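Local coordinates for protein glycosyl hydrolase (Streptomyces cattleya, PDB 7LR8) that probably hydrolyses the beta-1,4 bond between mannose and N-acetylglucosamine in the core of N-glycans, as a family GH5 glycoside hydrolase, at residues 27-31 against 56-62; 100-104 against 314-320. The protein carries 1 engineered substitution. Residues are numbered along the deposited sequence.

Contact 1. Residues 27-31 against 56-62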
ATOM      1  N   PHE B  27      -0.939  14.318   1.917  1.00 18.21           N
ATOM      2  CA  PHE B  27      -1.734  13.635   0.900  1.00 18.08           C
ATOM      3  C   PHE B  27      -2.650  12.567   1.473  1.00 21.79           C
ATOM      4  O   PHE B  27      -3.517  12.067   0.741  1.00 18.21           O
ATOM      5  CB  PHE B  27      -0.813  13.044  -0.151  1.00 17.52           C
ATOM      6  CG  PHE B  27       0.022  14.078  -0.839  1.00 17.88           C
ATOM      7  CD1 PHE B  27      -0.580  15.115  -1.541  1.00 17.63           C
ATOM      8  CD2 PHE B  27       1.398  14.022  -0.775  1.00 18.68           C
ATOM      9  CE1 PHE B  27       0.190  16.084  -2.165  1.00 20.44           C
ATOM     10  CE2 PHE B  27       2.177  14.983  -1.404  1.00 21.89           C
ATOM     11  CZ  PHE B  27       1.561  16.014  -2.106  1.00 19.52           C
ATOM     12  N   HIS B  28      -2.497  12.221   2.751  1.00 19.03           N
ATOM     13  CA  HIS B  28      -3.479  11.364   3.395  1.00 20.54           C
ATOM     14  C   HIS B  28      -4.798  12.082   3.648  1.00 19.49           C
ATOM     15  O   HIS B  28      -5.724  11.464   4.192  1.00 21.14           O
ATOM     16  CB  HIS B  28      -2.928  10.808   4.710  1.00 22.38           C
ATOM     17  CG  HIS B  28      -1.561  10.200   4.592  1.00 21.09           C
ATOM     18  ND1 HIS B  28      -1.289   9.126   3.771  1.00 21.41           N
ATOM     19  CD2 HIS B  28      -0.393  10.504   5.214  1.00 22.74           C
ATOM     20  CE1 HIS B  28      -0.012   8.804   3.878  1.00 20.41           C
ATOM     21  NE2 HIS B  28       0.555   9.622   4.749  1.00 24.83           N
ATOM     22  N   HIS B  29      -4.926  13.358   3.256  1.00 18.61           N
ATOM     23  CA  HIS B  29      -6.183  14.056   3.491  1.00 19.66           C
ATOM     24  C   HIS B  29      -7.345  13.440   2.709  1.00 18.75           C
ATOM     25  O   HIS B  29      -8.503  13.658   3.077  1.00 19.29           O
ATOM     26  CB  HIS B  29      -6.044  15.546   3.162  1.00 19.63           C
ATOM     27  CG  HIS B  29      -6.105  15.861   1.701  1.00 19.97           C
ATOM     28  ND1 HIS B  29      -6.905  16.864   1.199  1.00 25.85           N
ATOM     29  CD2 HIS B  29      -5.457  15.327   0.638  1.00 18.64           C
ATOM     30  CE1 HIS B  29      -6.760  16.922  -0.114  1.00 23.73           C
ATOM     31  NE2 HIS B  29      -5.885  16.004  -0.479  1.00 19.27           N
ATOM     32  N   TRP B  30      -7.076  12.645   1.672  1.00 16.84           N
ATOM     33  CA  TRP B  30      -8.181  11.957   1.005  1.00 23.46           C
ATOM     34  C   TRP B  30      -8.930  11.020   1.944  1.00 23.39           C
ATOM     35  O   TRP B  30     -10.099  10.703   1.682  1.00 22.02           O
ATOM     36  CB  TRP B  30      -7.679  11.172  -0.197  1.00 20.52           C
ATOM     37  CG  TRP B  30      -6.977  12.000  -1.219  1.00 17.19           C
ATOM     38  CD1 TRP B  30      -5.648  11.957  -1.524  1.00 16.13           C
ATOM     39  CD2 TRP B  30      -7.558  13.003  -2.079  1.00 16.02           C
ATOM     40  NE1 TRP B  30      -5.364  12.858  -2.520  1.00 16.62           N
ATOM     41  CE2 TRP B  30      -6.515  13.516  -2.878  1.00 17.83           C
ATOM     42  CE3 TRP B  30      -8.856  13.501  -2.259  1.00 17.02           C
ATOM     43  CZ2 TRP B  30      -6.723  14.512  -3.841  1.00 16.43           C
ATOM     44  CZ3 TRP B  30      -9.062  14.510  -3.219  1.00 20.84           C
ATOM     45  CH2 TRP B  30      -7.997  14.996  -3.994  1.00 18.01           C
ATOM     46  N   LEU B  31      -8.283  10.572   3.029  1.00 17.70           N
ATOM     47  CA  LEU B  31      -8.932   9.704   4.004  1.00 17.55           C
ATOM     48  C   LEU B  31      -9.761  10.468   5.022  1.00 18.13           C
ATOM     49  O   LEU B  31     -10.553   9.846   5.742  1.00 22.46           O
ATOM     50  CB  LEU B  31      -7.884   8.855   4.737  1.00 19.34           C
ATOM     51  CG  LEU B  31      -6.983   7.991   3.854  1.00 17.37           C
ATOM     52  CD1 LEU B  31      -5.893   7.336   4.713  1.00 21.45           C
ATOM     53  CD2 LEU B  31      -7.779   6.920   3.117  1.00 19.38           C
ATOM     54  N   PHE B  56      -2.490  16.086  -6.211  1.00 15.69           N
ATOM     55  CA  PHE B  56      -2.074  14.684  -6.152  1.00 16.54           C
ATOM     56  C   PHE B  56      -3.092  13.763  -5.497  1.00 16.78           C
ATOM     57  O   PHE B  56      -3.139  13.663  -4.255  1.00 17.07           O
ATOM     58  CB  PHE B  56      -0.742  14.574  -5.422  1.00 13.22           C
ATOM     59  CG  PHE B  56       0.347  15.378  -6.052  1.00 16.53           C
ATOM     60  CD1 PHE B  56       1.065  14.866  -7.127  1.00 17.33           C
ATOM     61  CD2 PHE B  56       0.663  16.641  -5.566  1.00 15.85           C
ATOM     62  CE1 PHE B  56       2.079  15.608  -7.707  1.00 16.37           C
ATOM     63  CE2 PHE B  56       1.674  17.386  -6.161  1.00 19.07           C
ATOM     64  CZ  PHE B  56       2.377  16.853  -7.237  1.00 16.81           C
ATOM     65  N   PRO B  57      -3.868  13.032  -6.295  1.00 15.58           N
ATOM     66  CA  PRO B  57      -4.550  11.839  -5.783  1.00 14.87           C
ATOM     67  C   PRO B  57      -3.536  10.844  -5.246  1.00 14.89           C
ATOM     68  O   PRO B  57      -2.381  10.811  -5.682  1.00 17.62           O
ATOM     69  CB  PRO B  57      -5.258  11.265  -7.018  1.00 15.45           C
ATOM     70  CG  PRO B  57      -5.324  12.360  -8.008  1.00 19.69           C
ATOM     71  CD  PRO B  57      -4.198  13.334  -7.697  1.00 15.35           C
ATOM     72  N   LEU B  58      -3.978  10.021  -4.298  1.00 16.99           N
ATOM     73  CA  LEU B  58      -3.240   8.826  -3.893  1.00 15.35           C
ATOM     74  C   LEU B  58      -3.875   7.650  -4.629  1.00 14.73           C
ATOM     75  O   LEU B  58      -5.032   7.304  -4.373  1.00 18.46           O
ATOM     76  CB  LEU B  58      -3.287   8.616  -2.386  1.00 17.38           C
ATOM     77  CG  LEU B  58      -2.388   9.522  -1.542  1.00 19.46           C
ATOM     78  CD1 LEU B  58      -2.442   9.108  -0.078  1.00 21.82           C
ATOM     79  CD2 LEU B  58      -0.957   9.494  -2.054  1.00 25.80           C
ATOM     80  N   TRP B  59      -3.123   7.062  -5.563  1.00 16.05           N
ATOM     81  CA  TRP B  59      -3.665   6.022  -6.442  1.00 18.96           C
ATOM     82  C   TRP B  59      -4.315   4.865  -5.687  1.00 20.67           C
ATOM     83  O   TRP B  59      -5.472   4.535  -6.004  1.00 17.39           O
ATOM     84  CB  TRP B  59      -2.540   5.560  -7.379  1.00 19.27           C
ATOM     85  CG  TRP B  59      -2.932   4.491  -8.388  1.00 17.24           C
ATOM     86  CD1 TRP B  59      -4.177   4.279  -8.943  1.00 17.04           C
ATOM     87  CD2 TRP B  59      -2.058   3.523  -8.985  1.00 15.39           C
ATOM     88  NE1 TRP B  59      -4.120   3.219  -9.828  1.00 18.37           N
ATOM     89  CE2 TRP B  59      -2.839   2.730  -9.860  1.00 14.27           C
ATOM     90  CE3 TRP B  59      -0.698   3.224  -8.838  1.00 17.69           C
ATOM     91  CZ2 TRP B  59      -2.295   1.688 -10.606  1.00 16.62           C
ATOM     92  CZ3 TRP B  59      -0.158   2.191  -9.585  1.00 15.73           C
ATOM     93  CH2 TRP B  59      -0.959   1.425 -10.448  1.00 15.70           C
ATOM     94  N   PRO B  60      -3.683   4.237  -4.680  1.00 17.71           N
ATOM     95  CA  PRO B  60      -4.378   3.128  -3.988  1.00 17.45           C
ATOM     96  C   PRO B  60      -5.638   3.559  -3.259  1.00 20.96           C
ATOM     97  O   PRO B  60      -6.535   2.731  -3.054  1.00 20.22           O
ATOM     98  CB  PRO B  60      -3.330   2.595  -2.997  1.00 16.69           C
ATOM     99  CG  PRO B  60      -2.017   3.187  -3.423  1.00 18.48           C
ATOM    100  CD  PRO B  60      -2.359   4.493  -4.075  1.00 16.92           C
ATOM    101  N   VAL B  61      -5.735   4.827  -2.843  1.00 17.21           N
ATOM    102  CA  VAL B  61      -6.968   5.296  -2.226  1.00 18.93           C
ATOM    103  C   VAL B  61      -8.052   5.514  -3.276  1.00 14.05           C
ATOM    104  O   VAL B  61      -9.234   5.243  -3.032  1.00 15.53           O
ATOM    105  CB  VAL B  61      -6.686   6.570  -1.412  1.00 15.13           C
ATOM    106  CG1 VAL B  61      -7.987   7.187  -0.894  1.00 19.49           C
ATOM    107  CG2 VAL B  61      -5.754   6.241  -0.268  1.00 22.34           C
ATOM    108  N   PHE B  62      -7.671   5.980  -4.469  1.00 13.69           N
ATOM    109  CA  PHE B  62      -8.651   6.206  -5.522  1.00 18.14           C
ATOM    110  C   PHE B  62      -9.060   4.910  -6.218  1.00 16.03           C
ATOM    111  O   PHE B  62     -10.215   4.774  -6.637  1.00 14.63           O
ATOM    112  CB  PHE B  62      -8.101   7.198  -6.548  1.00 17.90           C
ATOM    113  CG  PHE B  62      -8.263   8.634  -6.153  1.00 15.97           C
ATOM    114  CD1 PHE B  62      -7.712   9.118  -4.972  1.00 17.16           C
ATOM    115  CD2 PHE B  62      -8.981   9.503  -6.959  1.00 18.75           C
ATOM    116  CE1 PHE B  62      -7.872  10.462  -4.619  1.00 17.53           C
ATOM    117  CE2 PHE B  62      -9.131  10.834  -6.613  1.00 18.89           C
ATOM    118  CZ  PHE B  62      -8.582  11.305  -5.437  1.00 16.74           C
TER
HETATM  119  O   HOH W   1      -3.868  16.033  -2.435  1.00 21.70           O
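In the (beta/alpha)8 barrel of this glycoside hydrolase, a 3-10 turn in the loop after strand 15-19 packs on the loop and short helix that follow strand 52-55, the neighbouring barrel strand. Phe-27 leads: its ring meets that of Phe-56 obliquely (Phe-27 CE1 to Phe-56 CD2, 3.5 Å), while Phe-27 CB lies 4.0 Å from Leu-58 CD2. His-28 has its CA-to-CB bond directed away and brushes Leu-58 CD1 with ND1 at 4.0 Å. His-29 joins in through a water, which lies 2.8 Å from its NE2 and donates to Phe-56 O. Trp-30 is the most extensively covered residue. The one direct hydrogen bond between the segments fixes its indole edge: Trp-30 NE1 donates to Phe-56 O at 2.9 Å. One face of the indole takes the edge of Phe-62 in a T-shaped pair, and Trp-30 CB rests 4.1 Å from Val-61 CG1; helix 71-86 packs on it as well. Leu-31 touches Leu-31 of the second subunit and closes the segment, with Leu-31 CD2 4.0 Å from Val-61 CG2.

Contact 2. Residues 100-104 against 314-320. With BMA (beta-D-mannopyranose), chain D; AE3 (2-(2-ethoxyethoxy)ethanol), chain E; NAG (2-acetamido-2-deoxy-beta-D-glucopyranose), chain C.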
ATOM      1  N   LEU B 100       5.619   9.640  -3.835  1.00 19.09           N
ATOM      2  CA  LEU B 100       5.538  10.986  -3.276  1.00 17.52           C
ATOM      3  C   LEU B 100       6.483  11.107  -2.090  1.00 20.62           C
ATOM      4  O   LEU B 100       6.283  10.430  -1.074  1.00 19.09           O
ATOM      5  CB  LEU B 100       4.105  11.317  -2.841  1.00 18.85           C
ATOM      6  CG  LEU B 100       3.080  11.653  -3.931  1.00 18.32           C
ATOM      7  CD1 LEU B 100       1.668  11.656  -3.350  1.00 19.40           C
ATOM      8  CD2 LEU B 100       3.409  12.999  -4.576  1.00 19.27           C
ATOM      9  N   SER B 101       7.490  11.980  -2.215  1.00 18.26           N
ATOM     10  CA  SER B 101       8.301  12.445  -1.082  1.00 18.19           C
ATOM     11  C   SER B 101       8.918  11.290  -0.290  1.00 20.74           C
ATOM     12  O   SER B 101       8.912  11.292   0.943  1.00 23.43           O
ATOM     13  CB  SER B 101       7.471  13.339  -0.157  1.00 20.44           C
ATOM     14  OG  SER B 101       6.788  14.343  -0.888  1.00 24.00           O
ATOM     15  N   SER B 102       9.468  10.309  -1.019  1.00 19.60           N
ATOM     16  CA  SER B 102      10.232   9.132  -0.570  1.00 20.30           C
ATOM     17  C   SER B 102       9.355   7.910  -0.330  1.00 18.97           C
ATOM     18  O   SER B 102       9.894   6.818  -0.149  1.00 22.71           O
ATOM     19  CB  SER B 102      11.083   9.384   0.690  1.00 26.33           C
ATOM     20  OG  SER B 102      10.284   9.323   1.866  1.00 22.17           O
ATOM     21  N   PHE B 103       8.034   8.057  -0.325  1.00 17.32           N
ATOM     22  CA  PHE B 103       7.096   6.951  -0.144  1.00 17.63           C
ATOM     23  C   PHE B 103       6.511   6.476  -1.471  1.00 16.33           C
ATOM     24  O   PHE B 103       6.088   7.284  -2.309  1.00 16.86           O
ATOM     25  CB  PHE B 103       5.942   7.364   0.775  1.00 17.07           C
ATOM     26  CG  PHE B 103       6.380   7.768   2.146  1.00 19.34           C
ATOM     27  CD1 PHE B 103       6.618   6.808   3.120  1.00 23.87           C
ATOM     28  CD2 PHE B 103       6.578   9.122   2.462  1.00 20.29           C
ATOM     29  CE1 PHE B 103       7.038   7.187   4.393  1.00 27.13           C
ATOM     30  CE2 PHE B 103       6.977   9.498   3.726  1.00 21.25           C
ATOM     31  CZ  PHE B 103       7.216   8.524   4.694  1.00 26.73           C
ATOM     32  N   ASP B 104       6.435   5.155  -1.630  1.00 16.45           N
ATOM     33  CA  ASP B 104       5.731   4.523  -2.743  1.00 16.38           C
ATOM     34  C   ASP B 104       4.349   4.090  -2.274  1.00 16.86           C
ATOM     35  O   ASP B 104       4.230   3.291  -1.333  1.00 19.60           O
ATOM     36  CB  ASP B 104       6.494   3.302  -3.261  1.00 18.34           C
ATOM     37  CG  ASP B 104       7.760   3.660  -4.015  1.00 19.90           C
ATOM     38  OD1 ASP B 104       7.887   4.805  -4.520  1.00 20.11           O
ATOM     39  OD2 ASP B 104       8.625   2.763  -4.115  1.00 20.44           O
ATOM     40  N   ALA B 314       5.874  10.794  10.614  1.00 23.42           N
ATOM     41  CA  ALA B 314       7.218  10.265  10.782  1.00 23.55           C
ATOM     42  C   ALA B 314       7.816   9.810   9.454  1.00 21.39           C
ATOM     43  O   ALA B 314       7.113   9.598   8.462  1.00 22.16           O
ATOM     44  CB  ALA B 314       7.208   9.095  11.768  1.00 24.61           C
ATOM     45  N   ASP B 315       9.138   9.666   9.459  1.00 20.65           N
ATOM     46  CA  ASP B 315       9.957   8.910   8.516  1.00 20.07           C
ATOM     47  C   ASP B 315      10.233   9.631   7.203  1.00 21.42           C
ATOM     48  O   ASP B 315      10.928   9.048   6.352  1.00 22.16           O
ATOM     49  CB  ASP B 315       9.359   7.529   8.195  1.00 19.97           C
ATOM     50  CG  ASP B 315       9.352   6.604   9.395  1.00 22.06           C
ATOM     51  OD1 ASP B 315      10.382   6.503  10.087  1.00 23.80           O
ATOM     52  OD2 ASP B 315       8.298   5.982   9.643  1.00 21.39           O
ATOM     53  N   PHE B 316       9.751  10.858   7.002  1.00 19.80           N
ATOM     54  CA  PHE B 316      10.193  11.628   5.854  1.00 19.62           C
ATOM     55  C   PHE B 316      11.679  11.929   5.990  1.00 22.59           C
ATOM     56  O   PHE B 316      12.144  12.268   7.086  1.00 21.57           O
ATOM     57  CB  PHE B 316       9.450  12.965   5.734  1.00 20.76           C
ATOM     58  CG  PHE B 316       8.014  12.853   5.298  1.00 21.55           C
ATOM     59  CD1 PHE B 316       7.034  12.474   6.205  1.00 18.03           C
ATOM     60  CD2 PHE B 316       7.628  13.194   3.998  1.00 21.91           C
ATOM     61  CE1 PHE B 316       5.704  12.386   5.826  1.00 18.62           C
ATOM     62  CE2 PHE B 316       6.296  13.104   3.606  1.00 21.98           C
ATOM     63  CZ  PHE B 316       5.330  12.705   4.522  1.00 20.84           C
ATOM     64  N   PRO B 317      12.445  11.845   4.904  1.00 20.84           N
ATOM     65  CA  PRO B 317      13.733  12.552   4.873  1.00 25.12           C
ATOM     66  C   PRO B 317      13.546  13.967   5.404  1.00 24.15           C
ATOM     67  O   PRO B 317      12.577  14.657   5.054  1.00 22.58           O
ATOM     68  CB  PRO B 317      14.111  12.552   3.389  1.00 21.77           C
ATOM     69  CG  PRO B 317      13.365  11.327   2.820  1.00 22.36           C
ATOM     70  CD  PRO B 317      12.092  11.242   3.606  1.00 26.39           C
ATOM     71  N   GLU B 318      14.493  14.375   6.259  0.53 25.89           N
ATOM     72  CA  GLU B 318      14.426  15.656   6.953  0.53 27.29           C
ATOM     73  C   GLU B 318      14.069  16.805   6.018  0.53 23.04           C
ATOM     74  O   GLU B 318      13.233  17.655   6.352  0.53 23.81           O
ATOM     75  CB  GLU B 318      15.769  15.918   7.638  0.53 25.35           C
ATOM     76  CG  GLU B 318      15.987  17.353   8.034  0.53 27.37           C
ATOM     77  CD  GLU B 318      14.871  17.883   8.892  0.53 28.82           C
ATOM     78  OE1 GLU B 318      14.291  17.089   9.662  0.53 30.91           O
ATOM     79  OE2 GLU B 318      14.586  19.097   8.802  0.53 35.43           O
ATOM     80  N   LEU B 319      14.664  16.827   4.827  1.00 21.73           N
ATOM     81  CA  LEU B 319      14.470  17.938   3.897  1.00 24.31           C
ATOM     82  C   LEU B 319      13.002  18.164   3.531  1.00 27.15           C
ATOM     83  O   LEU B 319      12.603  19.304   3.276  1.00 27.81           O
ATOM     84  CB  LEU B 319      15.304  17.716   2.630  1.00 26.21           C
ATOM     85  CG  LEU B 319      14.958  16.609   1.624  1.00 33.86           C
ATOM     86  CD1 LEU B 319      13.942  17.080   0.576  1.00 24.87           C
ATOM     87  CD2 LEU B 319      16.229  16.127   0.941  1.00 41.35           C
ATOM     88  N   GLU B 320      12.178  17.105   3.507  1.00 19.56           N
ATOM     89  CA  GLU B 320      10.824  17.251   2.973  1.00 18.47           C
ATOM     90  C   GLU B 320       9.956  18.169   3.825  1.00 20.09           C
ATOM     91  O   GLU B 320       9.042  18.821   3.301  1.00 20.34           O
ATOM     92  CB  GLU B 320      10.143  15.881   2.875  1.00 20.34           C
ATOM     93  CG  GLU B 320      10.838  14.876   1.966  1.00 19.05           C
ATOM     94  CD  GLU B 320      10.577  15.115   0.491  1.00 20.62           C
ATOM     95  OE1 GLU B 320       9.780  16.011   0.152  1.00 24.28           O
ATOM     96  OE2 GLU B 320      11.181  14.401  -0.339  1.00 24.61           O
TER
HETATM   97  C1  BMA D   2      10.325  15.101  -5.978  1.00 29.52           C
HETATM   98  C2  BMA D   2       8.794  15.239  -5.700  1.00 34.24           C
HETATM   99  C3  BMA D   2       8.491  14.657  -4.335  1.00 23.19           C
HETATM  100  C4  BMA D   2       9.538  15.188  -3.261  1.00 19.39           C
HETATM  101  C5  BMA D   2      10.429  16.317  -3.851  1.00 24.61           C
HETATM  102  C6  BMA D   2      11.511  16.788  -2.904  1.00 17.73           C
HETATM  103  O2  BMA D   2       8.017  14.565  -6.678  1.00 26.54           O
HETATM  104  O3  BMA D   2       8.420  13.210  -4.398  1.00 29.37           O
HETATM  105  O4  BMA D   2       8.822  15.680  -2.163  1.00 21.43           O
HETATM  106  O5  BMA D   2      11.122  15.830  -5.015  1.00 27.47           O
HETATM  107  O6  BMA D   2      12.364  15.651  -2.626  1.00 27.13           O
HETATM  108  C1  AE3 E 501      16.272  10.700   0.697  1.00 52.60           C
HETATM  109  C2  AE3 E 501      16.237   9.237   0.259  1.00 55.46           C
HETATM  110  O2  AE3 E 501      15.010   8.657   0.601  1.00 53.31           O
HETATM  111  C3  AE3 E 501      15.123   7.434   1.272  1.00 46.74           C
HETATM  112  C4  AE3 E 501      13.830   7.163   2.033  1.00 44.27           C
HETATM  113  O3  AE3 E 501      14.131   6.816   3.350  1.00 44.60           O
HETATM  114  C5  AE3 E 501      13.661   7.743   4.282  1.00 51.02           C
HETATM  115  C6  AE3 E 501      14.410   7.589   5.602  1.00 54.52           C
HETATM  116  O4  AE3 E 501      14.140   8.692   6.425  1.00 53.17           O
HETATM  117  C1  NAG C   1      14.268  11.545  -5.629  1.00 38.13           C
HETATM  118  C2  NAG C   1      13.242  11.363  -4.510  1.00 40.71           C
HETATM  119  C3  NAG C   1      11.869  11.889  -4.951  1.00 30.03           C
HETATM  120  C4  NAG C   1      11.971  13.310  -5.503  1.00 30.50           C
HETATM  121  C5  NAG C   1      13.034  13.325  -6.602  1.00 34.14           C
HETATM  122  C6  NAG C   1      13.289  14.672  -7.232  1.00 31.73           C
HETATM  123  C7  NAG C   1      13.230   9.523  -2.870  1.00 40.71           C
HETATM  124  C8  NAG C   1      13.140   8.033  -2.684  1.00 26.05           C
HETATM  125  N2  NAG C   1      13.160   9.961  -4.132  1.00 45.91           N
HETATM  126  O1  NAG C   1      15.521  11.180  -5.153  1.00 33.50           O
HETATM  127  O3  NAG C   1      10.959  11.845  -3.861  1.00 21.49           O
HETATM  128  O4  NAG C   1      10.687  13.688  -5.999  1.00 26.35           O
HETATM  129  O5  NAG C   1      14.286  12.901  -6.047  1.00 37.81           O
HETATM  130  O6  NAG C   1      14.170  14.553  -8.341  1.00 32.44           O
HETATM  131  O7  NAG C   1      13.350  10.293  -1.917  1.00 37.21           O
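This is a loop-to-loop contact in the wall of the glycan pocket, where the type I' beta turn Leu-100 to Phe-103 meets the loop between barrel strand 298-304 and helix 334-349. Between the protein segments it is held by packing: the edge of Phe-103 points at the face of Phe-316 in a T-shaped pair, ring centres 4.9 Å apart and planes at 74°, and Ser-101 CB lies 3.9 Å from Phe-316 CE2. Polar bridging falls to the mannose, which Asn-152 and Glu-268 bind too. Ser-101 N donates to BMA O3 (2.7 Å), while Glu-320 OE1 and OE2 accept from BMA O4 (2.5 Å) and O6 (2.9 Å), so both loops grip one sugar. Ser-102 OG turns back to its neighbour's carbonyl, Ser-101 O, at 2.6 Å and packs 3.2 Å from Pro-317 CD. Asp-315 forms salt bridges to Arg-116 and Arg-66 of the second subunit, whose His-114 bonds the Ser-102 hydroxyl, and Asp-315 O accepts from AE3 O4 (3.2 Å). The rings of Trp-26, in the loop after strand 15-19, and Phe-316 meet edge-to-face, and the turn itself joins the short antiparallel strands 99-100 and 103-104, which follow barrel strand 90-94 in the chain.

Overall arrangement
Contacts 1 and 2 lie with centres about 16 Å apart and meet at Leu-100, the residue that opens the hairpin turn of contact 2. Leu-100 CD1 lies 3.5 Å from Phe-27 CD2 and 3.6 Å from Leu-58 CD2, and Leu-100 CD2 lies 3.9 Å from Phe-56 CD1, so the packed layer of contact 1 continues behind the sugar-binding turn. Contact 2 touches the mannose directly, whereas contact 1 stands farther back: the side chain of Phe-56 is about 6 Å from the bound BMA. The side chain of the engineered Ala-153 is about 9 Å from that of Phe-56 and about 10 Å from that of Ser-101. Both contacts also reach the second subunit.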